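Local coordinates for protein phosphatase Slingshot homolog 2 (PDB 2NT2), which dephosphorylates and activates the actin-depolymerising factor cofilin through its dual-specificity catalytic domain, and so regulates actin filament dynamics, at residues A[49-54]-A[71-76]; A[30-35]-A[78-83]. The protein carries 1 engineered substitution. All blocks are in the same frame, centred on the assembly; numbering follows the deposited sequence.

Contact 1: residues A[49-54]-A[71-76]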
ATOM      1  N   GLU A  49      -4.154 -12.061  -8.222  1.00 25.55           N
ATOM      2  CA  GLU A  49      -3.271 -12.582  -7.191  1.00 31.64           C
ATOM      3  C   GLU A  49      -3.302 -11.670  -5.962  1.00 29.14           C
ATOM      4  O   GLU A  49      -2.997 -10.481  -6.084  1.00 22.13           O
ATOM      5  CB  GLU A  49      -1.851 -12.658  -7.741  1.00 39.67           C
ATOM      6  CG  GLU A  49      -1.294 -14.069  -7.813  1.00 48.27           C
ATOM      7  CD  GLU A  49       0.146 -14.115  -7.331  1.00 52.03           C
ATOM      8  OE1 GLU A  49       0.406 -13.769  -6.159  1.00 50.94           O
ATOM      9  OE2 GLU A  49       1.019 -14.500  -8.136  1.00 60.11           O
ATOM     10  N   TYR A  50      -3.658 -12.235  -4.817  1.00 27.25           N
ATOM     11  CA  TYR A  50      -3.860 -11.475  -3.594  1.00 22.48           C
ATOM     12  C   TYR A  50      -2.767 -11.707  -2.556  1.00 23.69           C
ATOM     13  O   TYR A  50      -2.207 -12.797  -2.465  1.00 23.77           O
ATOM     14  CB  TYR A  50      -5.218 -11.809  -2.964  1.00 21.71           C
ATOM     15  CG  TYR A  50      -6.382 -11.186  -3.697  1.00 18.86           C
ATOM     16  CD1 TYR A  50      -7.095 -11.923  -4.635  1.00 14.77           C
ATOM     17  CD2 TYR A  50      -6.761  -9.871  -3.460  1.00 10.94           C
ATOM     18  CE1 TYR A  50      -8.156 -11.363  -5.311  1.00 11.39           C
ATOM     19  CE2 TYR A  50      -7.826  -9.310  -4.141  1.00 10.65           C
ATOM     20  CZ  TYR A  50      -8.519 -10.061  -5.065  1.00 12.21           C
ATOM     21  OH  TYR A  50      -9.583  -9.518  -5.748  1.00 19.41           O
ATOM     22  N   HIS A  51      -2.511 -10.665  -1.773  1.00 22.09           N
ATOM     23  CA  HIS A  51      -1.730 -10.758  -0.550  1.00 22.41           C
ATOM     24  C   HIS A  51      -2.420  -9.971   0.564  1.00 17.64           C
ATOM     25  O   HIS A  51      -2.801  -8.814   0.372  1.00 28.04           O
ATOM     26  CB  HIS A  51      -0.297 -10.268  -0.743  1.00 24.24           C
ATOM     27  CG  HIS A  51       0.623 -10.701   0.368  1.00 29.63           C
ATOM     28  ND1 HIS A  51       1.396 -11.835   0.282  1.00 33.63           N
ATOM     29  CD2 HIS A  51       0.894 -10.167   1.579  1.00 30.00           C
ATOM     30  CE1 HIS A  51       2.104 -11.985   1.388  1.00 30.30           C
ATOM     31  NE2 HIS A  51       1.814 -10.980   2.195  1.00 30.32           N
ATOM     32  N   ASN A  52      -2.610 -10.595   1.719  1.00 16.98           N
ATOM     33  CA  ASN A  52      -3.424  -9.978   2.765  1.00 19.60           C
ATOM     34  C   ASN A  52      -2.633  -9.713   4.039  1.00 16.17           C
ATOM     35  O   ASN A  52      -1.869 -10.561   4.499  1.00 23.63           O
ATOM     36  CB  ASN A  52      -4.638 -10.871   3.045  1.00 23.96           C
ATOM     37  CG  ASN A  52      -5.590 -10.910   1.864  1.00 24.84           C
ATOM     38  OD1 ASN A  52      -6.638 -10.258   1.886  1.00 23.40           O
ATOM     39  ND2 ASN A  52      -5.235 -11.652   0.819  1.00 12.55           N
ATOM     40  N   ILE A  53      -2.796  -8.512   4.567  1.00 15.47           N
ATOM     41  CA  ILE A  53      -2.176  -8.038   5.794  1.00 11.64           C
ATOM     42  C   ILE A  53      -3.285  -7.740   6.809  1.00 18.81           C
ATOM     43  O   ILE A  53      -3.817  -6.636   6.883  1.00 15.07           O
ATOM     44  CB  ILE A  53      -1.307  -6.794   5.553  1.00 12.08           C
ATOM     45  CG1 ILE A  53      -0.179  -6.949   4.540  1.00 14.69           C
ATOM     46  CG2 ILE A  53      -0.804  -6.208   6.867  1.00 11.94           C
ATOM     47  CD1 ILE A  53       0.728  -8.150   4.577  1.00 13.37           C
ATOM     48  N   ARG A  54      -3.636  -8.783   7.546  1.00 17.53           N
ATOM     49  CA  ARG A  54      -4.892  -8.911   8.264  1.00 24.38           C
ATOM     50  C   ARG A  54      -4.867  -8.182   9.603  1.00 25.44           C
ATOM     51  O   ARG A  54      -4.774  -8.771  10.673  1.00 17.41           O
ATOM     52  CB  ARG A  54      -5.222 -10.398   8.431  1.00 26.48           C
ATOM     53  CG  ARG A  54      -4.837 -11.174   7.171  1.00 30.67           C
ATOM     54  CD  ARG A  54      -5.787 -12.313   6.889  1.00 35.49           C
ATOM     55  NE  ARG A  54      -5.069 -13.498   6.395  1.00 46.83           N
ATOM     56  CZ  ARG A  54      -4.247 -14.222   7.144  1.00 53.72           C
ATOM     57  NH1 ARG A  54      -4.014 -13.912   8.413  1.00 56.66           N
ATOM     58  NH2 ARG A  54      -3.638 -15.282   6.619  1.00 55.59           N
ATOM     59  N   TYR A  71       6.714  -5.305   0.823  1.00 15.73           N
ATOM     60  CA  TYR A  71       7.784  -5.066  -0.132  1.00 18.47           C
ATOM     61  C   TYR A  71       7.900  -6.221  -1.127  1.00 22.80           C
ATOM     62  O   TYR A  71       7.959  -5.980  -2.335  1.00 29.42           O
ATOM     63  CB  TYR A  71       9.138  -4.885   0.576  1.00 17.86           C
ATOM     64  CG  TYR A  71      10.250  -4.606  -0.415  1.00 22.50           C
ATOM     65  CD1 TYR A  71      10.418  -3.324  -0.932  1.00 26.08           C
ATOM     66  CD2 TYR A  71      11.125  -5.594  -0.835  1.00 24.45           C
ATOM     67  CE1 TYR A  71      11.424  -3.044  -1.836  1.00 29.19           C
ATOM     68  CE2 TYR A  71      12.136  -5.324  -1.741  1.00 28.43           C
ATOM     69  CZ  TYR A  71      12.280  -4.046  -2.238  1.00 30.38           C
ATOM     70  OH  TYR A  71      13.280  -3.763  -3.138  1.00 36.51           O
ATOM     71  N   LYS A  72       7.951  -7.434  -0.602  1.00 17.92           N
ATOM     72  CA  LYS A  72       8.106  -8.660  -1.372  1.00 24.46           C
ATOM     73  C   LYS A  72       7.049  -8.783  -2.468  1.00 22.66           C
ATOM     74  O   LYS A  72       7.348  -9.075  -3.624  1.00 30.27           O
ATOM     75  CB  LYS A  72       8.024  -9.871  -0.436  1.00 31.93           C
ATOM     76  CG  LYS A  72       8.890 -11.049  -0.828  1.00 40.62           C
ATOM     77  CD  LYS A  72       8.060 -12.260  -1.236  1.00 43.41           C
ATOM     78  CE  LYS A  72       8.534 -12.876  -2.542  1.00 45.66           C
ATOM     79  NZ  LYS A  72       8.320 -11.964  -3.704  1.00 58.48           N
ATOM     80  N   PHE A  73       5.797  -8.582  -2.074  1.00 19.26           N
ATOM     81  CA  PHE A  73       4.678  -8.721  -2.987  1.00 11.34           C
ATOM     82  C   PHE A  73       4.709  -7.667  -4.091  1.00 17.37           C
ATOM     83  O   PHE A  73       4.596  -8.007  -5.270  1.00 17.59           O
ATOM     84  CB  PHE A  73       3.358  -8.639  -2.213  1.00 16.48           C
ATOM     85  CG  PHE A  73       2.152  -9.038  -3.052  1.00 24.23           C
ATOM     86  CD1 PHE A  73       1.976 -10.358  -3.431  1.00 23.03           C
ATOM     87  CD2 PHE A  73       1.218  -8.094  -3.443  1.00 21.14           C
ATOM     88  CE1 PHE A  73       0.889 -10.737  -4.190  1.00 20.56           C
ATOM     89  CE2 PHE A  73       0.126  -8.467  -4.205  1.00 18.74           C
ATOM     90  CZ  PHE A  73      -0.040  -9.789  -4.576  1.00 19.35           C
ATOM     91  N   ILE A  74       4.850  -6.408  -3.694  1.00 19.56           N
ATOM     92  CA  ILE A  74       4.823  -5.295  -4.636  1.00 20.20           C
ATOM     93  C   ILE A  74       5.990  -5.397  -5.616  1.00 20.75           C
ATOM     94  O   ILE A  74       5.851  -5.089  -6.794  1.00 24.49           O
ATOM     95  CB  ILE A  74       4.913  -3.930  -3.924  1.00 20.01           C
ATOM     96  CG1 ILE A  74       3.775  -3.628  -2.947  1.00 18.16           C
ATOM     97  CG2 ILE A  74       5.047  -2.808  -4.946  1.00 21.73           C
ATOM     98  CD1 ILE A  74       3.998  -2.373  -2.132  1.00 17.39           C
ATOM     99  N   SER A  75       7.137  -5.813  -5.088  1.00 20.09           N
ATOM    100  CA  SER A  75       8.322  -6.087  -5.888  1.00 27.47           C
ATOM    101  C   SER A  75       8.020  -7.212  -6.879  1.00 32.84           C
ATOM    102  O   SER A  75       8.468  -7.206  -8.024  1.00 23.03           O
ATOM    103  CB  SER A  75       9.503  -6.444  -4.985  1.00 25.12           C
ATOM    104  OG  SER A  75      10.204  -7.587  -5.441  1.00 36.05           O
ATOM    105  N   LYS A  76       7.231  -8.173  -6.417  1.00 31.74           N
ATOM    106  CA  LYS A  76       6.761  -9.268  -7.257  1.00 27.73           C
ATOM    107  C   LYS A  76       5.953  -8.752  -8.439  1.00 30.23           C
ATOM    108  O   LYS A  76       6.146  -9.188  -9.574  1.00 38.63           O
ATOM    109  CB  LYS A  76       5.931 -10.238  -6.418  1.00 26.82           C
ATOM    110  CG  LYS A  76       5.285 -11.364  -7.207  1.00 26.87           C
ATOM    111  CD  LYS A  76       4.547 -12.312  -6.270  1.00 31.22           C
ATOM    112  CE  LYS A  76       4.429 -13.708  -6.869  1.00 33.65           C
ATOM    113  NZ  LYS A  76       3.816 -14.663  -5.904  1.00 38.94           N
TER

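Contact 2: residues A[30-35]-A[78-83]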
ATOM      1  N   VAL A  30      -4.002  -3.835 -13.701  1.00 20.63           N
ATOM      2  CA  VAL A  30      -3.703  -4.401 -12.394  1.00 15.01           C
ATOM      3  C   VAL A  30      -3.925  -5.907 -12.401  1.00 19.51           C
ATOM      4  O   VAL A  30      -4.884  -6.384 -13.014  1.00 23.25           O
ATOM      5  CB  VAL A  30      -4.577  -3.782 -11.287  1.00 16.22           C
ATOM      6  CG1 VAL A  30      -4.251  -4.458  -9.961  1.00 11.53           C
ATOM      7  CG2 VAL A  30      -4.393  -2.278 -11.202  1.00 10.88           C
ATOM      8  N   ARG A  31      -3.061  -6.678 -11.746  1.00 17.82           N
ATOM      9  CA  ARG A  31      -3.271  -8.121 -11.653  1.00 23.76           C
ATOM     10  C   ARG A  31      -2.903  -8.617 -10.256  1.00 22.23           C
ATOM     11  O   ARG A  31      -3.226  -9.745  -9.890  1.00 33.75           O
ATOM     12  CB  ARG A  31      -2.479  -8.905 -12.698  1.00 27.42           C
ATOM     13  CG  ARG A  31      -2.284  -8.219 -14.030  1.00 29.32           C
ATOM     14  CD  ARG A  31      -3.462  -8.341 -14.971  1.00 38.65           C
ATOM     15  NE  ARG A  31      -4.567  -9.128 -14.438  1.00 40.32           N
ATOM     16  CZ  ARG A  31      -5.683  -9.391 -15.111  1.00 35.15           C
ATOM     17  NH1 ARG A  31      -5.837  -8.935 -16.348  1.00 30.50           N
ATOM     18  NH2 ARG A  31      -6.639 -10.116 -14.546  1.00 37.15           N
ATOM     19  N   TYR A  32      -2.227  -7.753  -9.518  1.00 18.93           N
ATOM     20  CA  TYR A  32      -1.829  -8.018  -8.146  1.00 19.83           C
ATOM     21  C   TYR A  32      -2.580  -7.072  -7.210  1.00 21.68           C
ATOM     22  O   TYR A  32      -2.721  -5.884  -7.496  1.00 18.50           O
ATOM     23  CB  TYR A  32      -0.324  -7.826  -7.957  1.00 24.23           C
ATOM     24  CG  TYR A  32       0.539  -8.725  -8.802  1.00 30.10           C
ATOM     25  CD1 TYR A  32       0.913  -8.351 -10.087  1.00 29.33           C
ATOM     26  CD2 TYR A  32       0.982  -9.949  -8.315  1.00 31.23           C
ATOM     27  CE1 TYR A  32       1.705  -9.167 -10.873  1.00 22.20           C
ATOM     28  CE2 TYR A  32       1.776 -10.768  -9.101  1.00 31.91           C
ATOM     29  CZ  TYR A  32       2.133 -10.374 -10.373  1.00 26.90           C
ATOM     30  OH  TYR A  32       2.922 -11.199 -11.145  1.00 29.74           O
ATOM     31  N   ILE A  33      -3.059  -7.602  -6.092  1.00 17.72           N
ATOM     32  CA  ILE A  33      -3.755  -6.749  -5.137  1.00 15.60           C
ATOM     33  C   ILE A  33      -3.246  -6.996  -3.720  1.00 17.19           C
ATOM     34  O   ILE A  33      -3.336  -8.113  -3.214  1.00 16.86           O
ATOM     35  CB  ILE A  33      -5.272  -6.963  -5.173  1.00 18.27           C
ATOM     36  CG1 ILE A  33      -5.907  -6.758  -6.550  1.00 18.45           C
ATOM     37  CG2 ILE A  33      -5.953  -6.072  -4.142  1.00 21.53           C
ATOM     38  CD1 ILE A  33      -7.398  -7.032  -6.560  1.00 15.91           C
ATOM     39  N   LEU A  34      -2.713  -5.928  -3.140  1.00 16.52           N
ATOM     40  CA  LEU A  34      -2.296  -5.877  -1.752  1.00 14.56           C
ATOM     41  C   LEU A  34      -3.419  -5.283  -0.895  1.00 20.94           C
ATOM     42  O   LEU A  34      -3.674  -4.079  -0.883  1.00 10.59           O
ATOM     43  CB  LEU A  34      -1.013  -5.071  -1.599  1.00 15.25           C
ATOM     44  CG  LEU A  34      -0.357  -5.066  -0.218  1.00 16.02           C
ATOM     45  CD1 LEU A  34      -0.306  -6.468   0.365  1.00 15.36           C
ATOM     46  CD2 LEU A  34       1.039  -4.459  -0.305  1.00 13.20           C
ATOM     47  N   ASN A  35      -4.103  -6.191  -0.217  1.00 16.39           N
ATOM     48  CA  ASN A  35      -5.224  -5.889   0.654  1.00 15.45           C
ATOM     49  C   ASN A  35      -4.760  -5.796   2.106  1.00 14.19           C
ATOM     50  O   ASN A  35      -4.605  -6.818   2.770  1.00 14.53           O
ATOM     51  CB  ASN A  35      -6.280  -6.984   0.491  1.00 14.46           C
ATOM     52  CG  ASN A  35      -7.549  -6.697   1.259  1.00 12.03           C
ATOM     53  OD1 ASN A  35      -7.561  -5.834   2.133  1.00 13.86           O
ATOM     54  ND2 ASN A  35      -8.604  -7.431   0.917  1.00 14.60           N
ATOM     55  N   LYS A  78       5.944  -5.768 -10.062  1.00 23.75           N
ATOM     56  CA  LYS A  78       6.908  -5.200 -10.997  1.00 30.35           C
ATOM     57  C   LYS A  78       7.687  -6.287 -11.730  1.00 34.85           C
ATOM     58  O   LYS A  78       7.953  -6.182 -12.927  1.00 37.99           O
ATOM     59  CB  LYS A  78       7.874  -4.271 -10.259  1.00 33.94           C
ATOM     60  CG  LYS A  78       9.350  -4.456 -10.554  1.00 37.91           C
ATOM     61  CD  LYS A  78      10.217  -3.938  -9.414  1.00 39.79           C
ATOM     62  CE  LYS A  78      10.880  -5.096  -8.682  1.00 43.03           C
ATOM     63  NZ  LYS A  78      11.986  -4.636  -7.804  1.00 51.25           N
ATOM     64  N   LYS A  79       8.082  -7.318 -10.994  1.00 37.77           N
ATOM     65  CA  LYS A  79       8.931  -8.372 -11.543  1.00 33.08           C
ATOM     66  C   LYS A  79       8.298  -8.957 -12.799  1.00 33.17           C
ATOM     67  O   LYS A  79       8.937  -9.083 -13.843  1.00 29.82           O
ATOM     68  CB  LYS A  79       9.159  -9.458 -10.491  1.00 34.50           C
ATOM     69  CG  LYS A  79      10.146 -10.537 -10.895  1.00 42.97           C
ATOM     70  CD  LYS A  79      10.466 -11.463  -9.734  1.00 52.25           C
ATOM     71  CE  LYS A  79      10.990 -12.802 -10.241  1.00 56.34           C
ATOM     72  NZ  LYS A  79      11.648 -13.583  -9.155  1.00 57.80           N
ATOM     73  N   HIS A  80       7.011  -9.282 -12.689  1.00 30.85           N
ATOM     74  CA  HIS A  80       6.294  -9.872 -13.810  1.00 32.81           C
ATOM     75  C   HIS A  80       5.718  -8.816 -14.740  1.00 31.86           C
ATOM     76  O   HIS A  80       4.807  -9.114 -15.512  1.00 31.97           O
ATOM     77  CB  HIS A  80       5.189 -10.802 -13.296  1.00 34.96           C
ATOM     78  CG  HIS A  80       5.749 -11.973 -12.542  1.00 39.50           C
ATOM     79  ND1 HIS A  80       6.875 -12.653 -12.945  1.00 43.20           N
ATOM     80  CD2 HIS A  80       5.338 -12.586 -11.410  1.00 43.31           C
ATOM     81  CE1 HIS A  80       7.135 -13.632 -12.098  1.00 45.97           C
ATOM     82  NE2 HIS A  80       6.213 -13.614 -11.152  1.00 44.63           N
ATOM     83  N   GLY A  81       6.257  -7.603 -14.679  1.00 28.62           N
ATOM     84  CA  GLY A  81       5.809  -6.527 -15.543  1.00 31.79           C
ATOM     85  C   GLY A  81       4.350  -6.177 -15.363  1.00 32.64           C
ATOM     86  O   GLY A  81       3.646  -5.895 -16.342  1.00 28.97           O
ATOM     87  N   SER A  82       3.863  -6.175 -14.123  1.00 30.70           N
ATOM     88  CA  SER A  82       2.459  -5.848 -13.878  1.00 30.39           C
ATOM     89  C   SER A  82       2.332  -4.738 -12.835  1.00 28.18           C
ATOM     90  O   SER A  82       3.338  -4.178 -12.414  1.00 28.77           O
ATOM     91  CB  SER A  82       1.663  -7.081 -13.446  1.00 28.17           C
ATOM     92  OG  SER A  82       0.269  -6.863 -13.588  1.00 24.31           O
ATOM     93  N   LYS A  83       1.098  -4.433 -12.460  1.00 26.06           N
ATOM     94  CA  LYS A  83       0.755  -3.361 -11.545  1.00 22.38           C
ATOM     95  C   LYS A  83       0.014  -3.907 -10.322  1.00 22.17           C
ATOM     96  O   LYS A  83      -0.635  -4.950 -10.398  1.00 21.82           O
ATOM     97  CB  LYS A  83      -0.097  -2.285 -12.218  1.00 22.69           C
ATOM     98  CG  LYS A  83       0.422  -1.823 -13.572  1.00 18.49           C
ATOM     99  CD  LYS A  83      -0.144  -0.463 -13.954  1.00 16.56           C
ATOM    100  CE  LYS A  83       0.640   0.127 -15.119  1.00 26.05           C
ATOM    101  NZ  LYS A  83       0.353  -0.588 -16.395  1.00 35.85           N
TER

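Contact 1: residues A[49-54]-A[71-76]
Phe73, reaching out from helix 67-79, lays its ring beneath His51 and beside Glu49 of strand 49-52. Strand and helix form the first leg of a beta-alpha-beta crossover in the dual-specificity phosphatase fold, and the two short segments run nearly antiparallel, at 163°, with their axes 9.9 Å apart. The case illustrates how one aromatic residue can span such a distance.

The nonpolar part is a CH-pi contact. His51 CB stands over the middle of the Phe73 ring, 3.5 Å from its centroid and only 9° off the normal. The imidazole itself slides past in the opposite direction, and the two rings meet obliquely. CB of Phe73 points toward the strand, and CG, anti to the backbone N (chi1 -169°), carries the ring on to His51 CB. An alanine here would probably open a gap between helix and strand and leave His51 CB without the ring face it rests on.

One strand carbonyl meets the rim of the same ring: Glu49 O lies near its plane, 3.4 Å from Phe73 CZ, where the ring's slightly positive edge would suit a carbonyl.

The ionic part is a salt bridge at the more exposed margin. Lys76, one turn further along the helix, extends its chain almost straight beyond CG and meets Glu49 at about a right angle. The bridge is long, at 3.5 Å from Lys76 NZ to Glu49 OE1. Glu49 OE1 also lies 3.6 Å from Phe73 CE1, so this one oxygen touches both helix residues.

Contact 2: residues A[30-35]-A[78-83]
Lys83 O is approached by two successive backbone donors of strand 30-35. Arg31 N makes the straighter bond, 3.3 Å from Lys83 O with an N-H...O angle of 169°, and it sits 26° out of the carbonyl plane. Tyr32 N is also 3.3 Å from Lys83 O, but its bond is weak. The carbonyl is thus a shared acceptor: the psi of Arg31, near -13°, turns the following N-H, that of Tyr32, toward the oxygen that Arg31 N already uses.

Side chains close around this shared point. The Tyr32 ring presents its edge: Lys83 O lies near the ring plane at 3.7 Å from Tyr32 CD1, and Ser82 CB follows at 3.3 Å from Tyr32 CE1. Ser82 OG lies instead beside CB and CG of Arg31. The guanidinium leads elsewhere, Arg31 NH2 bonding to Val47 O. On the helix side, Lys76 and Ala77 also pack against Tyr32.

The turn before Ser82 brings the chain round to the strand. Gly81, with positive phi, is the C-prime residue, Gly81 N bonding to Lys78 O at 2.8 Å and Ser82 N to Ala77 O. This is a Schellman motif, here ending the helix of a beta-alpha-beta crossover just where the chain enters the next parallel strand.

The two contacts lie 9 Å apart, centre to centre, on the same side of the chain's centre, and both draw on helix 67-79. Along the chain the order is 30-35, 49-54, 71-76, 78-83, so contact 1 is nested inside the loop that contact 2 closes. Strands 30-35 and 49-52 are parallel neighbours, joined by backbone bonds such as Ile33 N to Glu49 O (2.9 Å). From edge strand 49-52 the chain returns through the helix and, skipping over strand 30-35, enters strand 83-87. That strand leads directly to Ser88, the engineered residue at the position of the phosphocysteine intermediate, so the contacts belong to the framework leading up to the active-site position, though both lie away from it.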